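Local coordinates for protein germination-specific N-acetylmuramoyl-L-alanine amidase, Autolysin (Clostridioides difficile, PDB 7RAG) that is a zinc-dependent amidase of the Amidase_3 family that probably cleaves the N-acetylmuramoyl-L-alanine bond of spore cortex peptidoglycan and is allosterically activated by the GerS lipoprotein, at residues K117-Q122 against D148-R153; E141-V146 against A198-I203. One frame throughout, in Å; residues are numbered along the deposited sequence.

Interaction 1: K117-Q122 against D148-R153; sequences KYYGAQ and DKTNNR
Tyr-119 and Arg-153 join two loops of the Amidase_3 fold, one entering strand 122-126 and the other leading from helix 130-147 to strand 156-158. The second loop starts with a type I turn, Asp-148 to Asn-151. The Tyr-119 ring presents its edge to this turn, with Asp-148 OD2 and the methyl of Thr-150 near the ring plane. Arg-153 grips Tyr-119 O side-on, NE and NH2 each 3.1 Å from that oxygen and above the same face of its carbonyl plane. Arginine suits this place: extended from CG to NE, it spans the gap and has an N-H for Gln-122 OE1 as well. At Gly-120 a CB would clash with Arg-153 NE and, at phi 120° and psi 148°, also press on Tyr-119 O, which by itself calls for glycine. Ala-121 turns its methyl away from the other loop, onto Leu-143, and offers its O to Asn-151 ND2 at 2.9 Å, on a lone pair; Gln-140 NE2 is a second donor. Gln-122 OE1 accepts from Arg-153 NH1 in the amide plane, while NE2 donates to Glu-154 O. Asn-151 suits both its roles: while ND2 reaches across, OD1 accepts from Arg-153 N at 3.1 Å, closing an Asx turn.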
ATOM      1  N   LYS B 117       0.681  36.483  21.496  1.00 92.21           N
ATOM      2  CA  LYS B 117      -0.444  35.707  20.989  1.00 90.86           C
ATOM      3  C   LYS B 117      -0.107  34.929  19.725  1.00 95.95           C
ATOM      4  O   LYS B 117      -0.858  34.016  19.366  1.00100.39           O
ATOM      5  CB  LYS B 117      -1.643  36.625  20.719  1.00 90.96           C
ATOM      6  N   TYR B 118       0.990  35.256  19.047  1.00 92.08           N
ATOM      7  CA  TYR B 118       1.350  34.568  17.817  1.00 93.30           C
ATOM      8  C   TYR B 118       2.025  33.235  18.111  1.00 94.17           C
ATOM      9  O   TYR B 118       2.842  33.122  19.033  1.00 91.75           O
ATOM     10  CB  TYR B 118       2.265  35.443  16.967  1.00 90.51           C
ATOM     11  CG  TYR B 118       1.536  36.634  16.411  1.00103.84           C
ATOM     12  CD1 TYR B 118       0.565  36.478  15.425  1.00102.88           C
ATOM     13  CD2 TYR B 118       1.789  37.916  16.884  1.00106.61           C
ATOM     14  CE1 TYR B 118      -0.122  37.565  14.914  1.00 98.27           C
ATOM     15  CE2 TYR B 118       1.104  39.015  16.376  1.00103.85           C
ATOM     16  CZ  TYR B 118       0.151  38.829  15.393  1.00101.73           C
ATOM     17  OH  TYR B 118      -0.528  39.914  14.887  1.00105.08           O
ATOM     18  N   TYR B 119       1.677  32.226  17.309  1.00 96.48           N
ATOM     19  CA  TYR B 119       2.237  30.886  17.423  1.00 91.73           C
ATOM     20  C   TYR B 119       2.153  30.186  16.072  1.00 87.54           C
ATOM     21  O   TYR B 119       1.428  30.615  15.169  1.00 85.38           O
ATOM     22  CB  TYR B 119       1.509  30.055  18.488  1.00 93.53           C
ATOM     23  CG  TYR B 119       0.129  29.621  18.046  1.00 98.80           C
ATOM     24  CD1 TYR B 119      -0.128  28.301  17.683  1.00 97.75           C
ATOM     25  CD2 TYR B 119      -0.914  30.541  17.967  1.00100.07           C
ATOM     26  CE1 TYR B 119      -1.397  27.908  17.270  1.00100.11           C
ATOM     27  CE2 TYR B 119      -2.175  30.160  17.551  1.00102.66           C
ATOM     28  CZ  TYR B 119      -2.414  28.846  17.205  1.00101.70           C
ATOM     29  OH  TYR B 119      -3.676  28.482  16.793  1.00101.12           O
ATOM     30  N   GLY B 120       2.912  29.093  15.946  1.00 88.03           N
ATOM     31  CA  GLY B 120       2.900  28.266  14.753  1.00 77.03           C
ATOM     32  C   GLY B 120       4.243  28.158  14.055  1.00 76.21           C
ATOM     33  O   GLY B 120       5.060  29.087  14.091  1.00 74.18           O
ATOM     34  N   ALA B 121       4.494  27.013  13.425  1.00 76.13           N
ATOM     35  CA  ALA B 121       5.635  26.877  12.536  1.00 65.40           C
ATOM     36  C   ALA B 121       5.333  27.551  11.202  1.00 66.52           C
ATOM     37  O   ALA B 121       4.220  27.458  10.670  1.00 63.96           O
ATOM     38  CB  ALA B 121       5.967  25.406  12.311  1.00 61.52           C
ATOM     39  N   GLN B 122       6.334  28.235  10.669  1.00 63.57           N
ATOM     40  CA  GLN B 122       6.197  28.982   9.434  1.00 62.49           C
ATOM     41  C   GLN B 122       7.383  28.685   8.527  1.00 58.44           C
ATOM     42  O   GLN B 122       8.529  28.767   8.963  1.00 60.22           O
ATOM     43  CB  GLN B 122       6.114  30.474   9.733  1.00 63.04           C
ATOM     44  CG  GLN B 122       6.122  31.331   8.492  1.00 64.18           C
ATOM     45  CD  GLN B 122       4.832  31.227   7.737  1.00 67.05           C
ATOM     46  OE1 GLN B 122       3.766  31.506   8.287  1.00 73.96           O
ATOM     47  NE2 GLN B 122       4.905  30.795   6.482  1.00 66.80           N
ATOM     48  N   ASP B 148       0.737  20.228  14.321  1.00 72.08           N
ATOM     49  CA  ASP B 148      -0.362  21.024  14.852  1.00 76.85           C
ATOM     50  C   ASP B 148      -1.388  21.225  13.734  1.00 82.20           C
ATOM     51  O   ASP B 148      -1.183  22.065  12.852  1.00 84.89           O
ATOM     52  CB  ASP B 148       0.182  22.341  15.377  1.00 78.02           C
ATOM     53  CG  ASP B 148      -0.889  23.263  15.877  1.00 85.95           C
ATOM     54  OD1 ASP B 148      -2.017  22.787  16.128  1.00 85.41           O
ATOM     55  OD2 ASP B 148      -0.591  24.468  16.025  1.00 90.08           O
ATOM     56  N   LYS B 149      -2.498  20.483  13.803  1.00 80.12           N
ATOM     57  CA  LYS B 149      -3.512  20.632  12.769  1.00 80.14           C
ATOM     58  C   LYS B 149      -4.193  21.986  12.842  1.00 81.22           C
ATOM     59  O   LYS B 149      -4.828  22.405  11.868  1.00 81.70           O
ATOM     60  CB  LYS B 149      -4.541  19.514  12.873  1.00 80.54           C
ATOM     61  CG  LYS B 149      -3.990  18.172  12.455  1.00 82.82           C
ATOM     62  CD  LYS B 149      -5.027  17.074  12.623  1.00 90.98           C
ATOM     63  CE  LYS B 149      -4.431  15.731  12.233  1.00 84.81           C
ATOM     64  NZ  LYS B 149      -3.828  15.815  10.887  1.00 77.07           N
ATOM     65  N   THR B 150      -4.061  22.674  13.976  1.00 83.23           N
ATOM     66  CA  THR B 150      -4.605  24.014  14.136  1.00 82.05           C
ATOM     67  C   THR B 150      -3.939  25.009  13.194  1.00 85.36           C
ATOM     68  O   THR B 150      -4.572  25.985  12.780  1.00 80.42           O
ATOM     69  CB  THR B 150      -4.422  24.452  15.589  1.00 81.66           C
ATOM     70  OG1 THR B 150      -5.678  24.796  16.154  1.00 83.45           O
ATOM     71  CG2 THR B 150      -3.466  25.631  15.707  1.00 86.65           C
ATOM     72  N   ASN B 151      -2.676  24.771  12.836  1.00 82.23           N
ATOM     73  CA  ASN B 151      -1.883  25.771  12.128  1.00 80.52           C
ATOM     74  C   ASN B 151      -2.330  25.885  10.669  1.00 81.04           C
ATOM     75  O   ASN B 151      -2.281  24.906   9.914  1.00 82.85           O
ATOM     76  CB  ASN B 151      -0.405  25.403  12.226  1.00 79.29           C
ATOM     77  CG  ASN B 151       0.501  26.510  11.759  1.00 72.97           C
ATOM     78  OD1 ASN B 151       0.049  27.621  11.510  1.00 76.13           O
ATOM     79  ND2 ASN B 151       1.790  26.218  11.643  1.00 72.10           N
ATOM     80  N   ASN B 152      -2.763  27.082  10.267  1.00 75.86           N
ATOM     81  CA  ASN B 152      -3.177  27.341   8.894  1.00 78.07           C
ATOM     82  C   ASN B 152      -2.248  28.318   8.186  1.00 76.55           C
ATOM     83  O   ASN B 152      -2.619  28.883   7.153  1.00 80.46           O
ATOM     84  CB  ASN B 152      -4.619  27.858   8.850  1.00 79.88           C
ATOM     85  CG  ASN B 152      -5.644  26.769   9.162  1.00 88.32           C
ATOM     86  OD1 ASN B 152      -5.531  25.638   8.683  1.00 89.95           O
ATOM     87  ND2 ASN B 152      -6.645  27.106   9.974  1.00 85.52           N
ATOM     88  N   ARG B 153      -1.045  28.521   8.711  1.00 76.33           N
ATOM     89  CA  ARG B 153      -0.095  29.399   8.047  1.00 76.26           C
ATOM     90  C   ARG B 153       0.226  28.888   6.645  1.00 77.46           C
ATOM     91  O   ARG B 153       0.275  27.680   6.392  1.00 78.78           O
ATOM     92  CB  ARG B 153       1.187  29.507   8.864  1.00 70.31           C
ATOM     93  CG  ARG B 153       1.045  30.253  10.167  1.00 69.78           C
ATOM     94  CD  ARG B 153       2.345  30.150  10.949  1.00 75.52           C
ATOM     95  NE  ARG B 153       2.337  30.939  12.174  1.00 76.33           N
ATOM     96  CZ  ARG B 153       2.547  32.247  12.210  1.00 77.14           C
ATOM     97  NH1 ARG B 153       2.770  32.911  11.090  1.00 70.90           N
ATOM     98  NH2 ARG B 153       2.522  32.889  13.365  1.00 86.69           N
TER

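Interaction 2: E141-V146 against A198-I203. With EDO (1,2-ethanediol), chain D.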
ATOM      1  N   GLU B 141       2.920  21.733   4.781  1.00 60.48           N
ATOM      2  CA  GLU B 141       1.853  20.740   4.900  1.00 62.98           C
ATOM      3  C   GLU B 141       2.182  19.688   5.960  1.00 67.38           C
ATOM      4  O   GLU B 141       1.321  19.322   6.770  1.00 70.48           O
ATOM      5  CB  GLU B 141       1.607  20.068   3.549  1.00 66.15           C
ATOM      6  CG  GLU B 141       0.486  20.665   2.731  1.00 78.41           C
ATOM      7  CD  GLU B 141       0.777  20.590   1.241  1.00 89.36           C
ATOM      8  OE1 GLU B 141       1.684  19.797   0.867  1.00 81.77           O
ATOM      9  OE2 GLU B 141       0.123  21.335   0.456  1.00 93.05           O
ATOM     10  N   GLU B 142       3.426  19.183   5.974  1.00 61.74           N
ATOM     11  CA  GLU B 142       3.776  18.204   7.007  1.00 60.67           C
ATOM     12  C   GLU B 142       3.831  18.831   8.397  1.00 61.84           C
ATOM     13  O   GLU B 142       3.473  18.181   9.383  1.00 64.26           O
ATOM     14  CB  GLU B 142       5.098  17.525   6.690  1.00 55.58           C
ATOM     15  CG  GLU B 142       5.053  16.742   5.423  1.00 58.95           C
ATOM     16  CD  GLU B 142       3.845  15.854   5.344  1.00 66.38           C
ATOM     17  OE1 GLU B 142       3.694  14.987   6.226  1.00 66.22           O
ATOM     18  OE2 GLU B 142       3.035  16.032   4.402  1.00 78.21           O
ATOM     19  N   LEU B 143       4.288  20.075   8.511  1.00 63.44           N
ATOM     20  CA  LEU B 143       4.302  20.720   9.817  1.00 61.70           C
ATOM     21  C   LEU B 143       2.887  20.833  10.358  1.00 69.89           C
ATOM     22  O   LEU B 143       2.637  20.545  11.536  1.00 73.79           O
ATOM     23  CB  LEU B 143       4.966  22.093   9.732  1.00 55.88           C
ATOM     24  CG  LEU B 143       6.476  22.154   9.477  1.00 55.71           C
ATOM     25  CD1 LEU B 143       6.934  23.589   9.233  1.00 55.62           C
ATOM     26  CD2 LEU B 143       7.246  21.571  10.632  1.00 54.63           C
ATOM     27  N   LYS B 144       1.938  21.194   9.487  1.00 69.04           N
ATOM     28  CA  LYS B 144       0.529  21.209   9.872  1.00 69.35           C
ATOM     29  C   LYS B 144       0.045  19.821  10.280  1.00 69.19           C
ATOM     30  O   LYS B 144      -0.505  19.644  11.370  1.00 70.94           O
ATOM     31  CB  LYS B 144      -0.325  21.743   8.720  1.00 69.18           C
ATOM     32  CG  LYS B 144      -1.786  21.974   9.080  1.00 73.58           C
ATOM     33  CD  LYS B 144      -2.661  22.182   7.842  1.00 76.91           C
ATOM     34  CE  LYS B 144      -4.153  22.179   8.203  1.00 85.85           C
ATOM     35  NZ  LYS B 144      -5.089  21.945   7.039  1.00 87.48           N
ATOM     36  N   ARG B 145       0.238  18.818   9.417  1.00 67.42           N
ATOM     37  CA  ARG B 145      -0.406  17.524   9.655  1.00 64.57           C
ATOM     38  C   ARG B 145       0.182  16.823  10.865  1.00 71.95           C
ATOM     39  O   ARG B 145      -0.550  16.210  11.645  1.00 78.04           O
ATOM     40  CB  ARG B 145      -0.287  16.617   8.433  1.00 67.80           C
ATOM     41  CG  ARG B 145      -0.869  15.223   8.646  1.00 64.06           C
ATOM     42  CD  ARG B 145      -0.537  14.274   7.485  1.00 64.55           C
ATOM     43  NE  ARG B 145       0.904  14.086   7.301  1.00 67.37           N
ATOM     44  CZ  ARG B 145       1.630  13.159   7.931  1.00 68.01           C
ATOM     45  NH1 ARG B 145       1.060  12.328   8.785  1.00 68.23           N
ATOM     46  NH2 ARG B 145       2.929  13.051   7.713  1.00 65.03           N
ATOM     47  N   VAL B 146       1.500  16.899  11.034  1.00 72.90           N
ATOM     48  CA  VAL B 146       2.191  16.157  12.077  1.00 70.61           C
ATOM     49  C   VAL B 146       2.226  16.931  13.387  1.00 69.52           C
ATOM     50  O   VAL B 146       1.994  16.361  14.454  1.00 74.97           O
ATOM     51  CB  VAL B 146       3.614  15.813  11.590  1.00 61.90           C
ATOM     52  CG1 VAL B 146       4.399  15.154  12.690  1.00 59.81           C
ATOM     53  CG2 VAL B 146       3.552  14.923  10.358  1.00 60.95           C
ATOM     54  N   ALA B 198      11.331  17.622  13.620  1.00 56.46           N
ATOM     55  CA  ALA B 198      12.289  17.057  12.683  1.00 53.20           C
ATOM     56  C   ALA B 198      11.609  16.037  11.781  1.00 50.06           C
ATOM     57  O   ALA B 198      11.830  16.029  10.570  1.00 43.83           O
ATOM     58  CB  ALA B 198      13.463  16.434  13.435  1.00 49.27           C
ATOM     59  N   TRP B 199      10.756  15.191  12.358  1.00 50.32           N
ATOM     60  CA  TRP B 199       9.994  14.230  11.574  1.00 49.71           C
ATOM     61  C   TRP B 199       9.140  14.920  10.513  1.00 53.18           C
ATOM     62  O   TRP B 199       9.116  14.496   9.347  1.00 49.25           O
ATOM     63  CB  TRP B 199       9.115  13.396  12.497  1.00 50.90           C
ATOM     64  CG  TRP B 199       8.326  12.430  11.744  1.00 54.62           C
ATOM     65  CD1 TRP B 199       7.003  12.518  11.428  1.00 53.54           C
ATOM     66  CD2 TRP B 199       8.811  11.234  11.133  1.00 53.05           C
ATOM     67  NE1 TRP B 199       6.633  11.439  10.676  1.00 57.85           N
ATOM     68  CE2 TRP B 199       7.725  10.634  10.480  1.00 53.08           C
ATOM     69  CE3 TRP B 199      10.059  10.605  11.088  1.00 51.38           C
ATOM     70  CZ2 TRP B 199       7.847   9.439   9.786  1.00 53.24           C
ATOM     71  CZ3 TRP B 199      10.180   9.420  10.405  1.00 49.38           C
ATOM     72  CH2 TRP B 199       9.082   8.847   9.761  1.00 55.44           C
ATOM     73  N   ALA B 200       8.441  15.993  10.888  1.00 50.12           N
ATOM     74  CA  ALA B 200       7.620  16.696   9.904  1.00 54.05           C
ATOM     75  C   ALA B 200       8.479  17.239   8.757  1.00 53.98           C
ATOM     76  O   ALA B 200       8.135  17.085   7.577  1.00 49.23           O
ATOM     77  CB  ALA B 200       6.831  17.817  10.575  1.00 50.98           C
ATOM     78  N   ILE B 201       9.620  17.856   9.086  1.00 51.26           N
ATOM     79  CA  ILE B 201      10.470  18.421   8.039  1.00 49.55           C
ATOM     80  C   ILE B 201      11.014  17.317   7.143  1.00 51.78           C
ATOM     81  O   ILE B 201      11.071  17.457   5.907  1.00 53.03           O
ATOM     82  CB  ILE B 201      11.614  19.256   8.638  1.00 44.39           C
ATOM     83  CG1 ILE B 201      11.068  20.275   9.646  1.00 48.68           C
ATOM     84  CG2 ILE B 201      12.376  19.938   7.491  1.00 44.68           C
ATOM     85  CD1 ILE B 201      12.128  21.180  10.270  1.00 46.95           C
ATOM     86  N   TYR B 202      11.436  16.211   7.751  1.00 48.10           N
ATOM     87  CA  TYR B 202      11.988  15.094   7.001  1.00 49.67           C
ATOM     88  C   TYR B 202      10.955  14.522   6.043  1.00 53.13           C
ATOM     89  O   TYR B 202      11.259  14.257   4.870  1.00 52.40           O
ATOM     90  CB  TYR B 202      12.489  14.040   7.988  1.00 46.51           C
ATOM     91  CG  TYR B 202      12.685  12.648   7.448  1.00 48.35           C
ATOM     92  CD1 TYR B 202      13.733  12.347   6.575  1.00 45.01           C
ATOM     93  CD2 TYR B 202      11.842  11.614   7.847  1.00 52.03           C
ATOM     94  CE1 TYR B 202      13.919  11.057   6.099  1.00 44.38           C
ATOM     95  CE2 TYR B 202      12.007  10.327   7.374  1.00 50.86           C
ATOM     96  CZ  TYR B 202      13.050  10.054   6.504  1.00 53.20           C
ATOM     97  OH  TYR B 202      13.207   8.770   6.052  1.00 54.33           O
ATOM     98  N   ILE B 203       9.714  14.367   6.511  1.00 51.21           N
ATOM     99  CA  ILE B 203       8.666  13.868   5.629  1.00 51.30           C
ATOM    100  C   ILE B 203       8.393  14.868   4.513  1.00 51.79           C
ATOM    101  O   ILE B 203       8.192  14.481   3.359  1.00 50.05           O
ATOM    102  CB  ILE B 203       7.400  13.524   6.436  1.00 53.58           C
ATOM    103  CG1 ILE B 203       7.651  12.264   7.272  1.00 54.15           C
ATOM    104  CG2 ILE B 203       6.221  13.276   5.526  1.00 56.63           C
ATOM    105  CD1 ILE B 203       8.198  11.108   6.453  1.00 51.95           C
TER
HETATM  106  C1  EDO D 302      14.920   6.213   9.804  1.00 56.31           C
HETATM  107  O1  EDO D 302      14.479   5.281   8.793  1.00 62.75           O
HETATM  108  C2  EDO D 302      14.270   7.545   9.520  1.00 54.50           C
HETATM  109  O2  EDO D 302      13.282   7.288   8.497  1.00 64.08           O
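Ala-200 sets its methyl against the backbone of helix 141-146, CB lying 3.6 Å from Glu-142 O, where it also meets Leu-143 CD2 and Val-146 CB. So small a side chain suits this helix-helix packing: the CA atoms of Glu-142 and Ala-200 are 5.0 Å apart, and the axes of the two short helical segments approach to 8.1 Å at 138°, closer to antiparallel than parallel. Glu-142 CB in return rests on Ala-200 O. Leu-143 CD2 also packs on Ile-201 CG1 at 4.2 Å. Val-146 holds CG1 anti to the backbone N (chi1 175°), and this methyl meets Trp-199 CD1 at 3.9 Å, near the indole plane at its edge.

Glu-142 is a buried residue, and a salt bridge within its own helix pairs its carboxylate: Arg-145 NH2 lies 2.6 Å from Glu-142 OE1, which sits in the guanidinium plane, and NE adds a weak bond. Ile-203 CG2 covers the same oxygen, while its CG1 lies over one face of the indole, offset toward the rim. Tyr-202 OH, bonded to Ser-59 OG, also shares a hydrogen bond with O2 of a 1,2-ethanediol, probably from the crystallisation liquor.

Asp-85 of the GerS lipoprotein chain takes Arg-145 NH1 in a salt bridge and accepts from Trp-199 NE1, so both helices help bind the activator. Helix 191-211 also packs on helix 41-58, Ile-201 and Tyr-202 touching Leu-52, while Leu-143 and Ile-201 both touch Ile-174 of strand 171-178.

Overall arrangement
Helix 130-147 connects the two contacts: it carries 141-146 of interaction 2 and runs directly into 148-153 of interaction 1. Along the chain the segments alternate, and the contact centres lie 13 Å apart on the same side of the chain's centre. They touch where Ala-121 CB packs on Leu-143 CD1 and where the aliphatic part of Lys-144 lies against the loop at Asn-151. Interaction 1 ties together the loops entering strands 122-126 and 156-158, at the edge of the mixed sheet that ends in strand 156-158; interaction 2 pairs two helices that pack against strand 171-178. The lipoprotein touches interaction 2 alone, where the Ile-201 side chain is about 13 Å from the zinc, consistent with activation from outside the metal site.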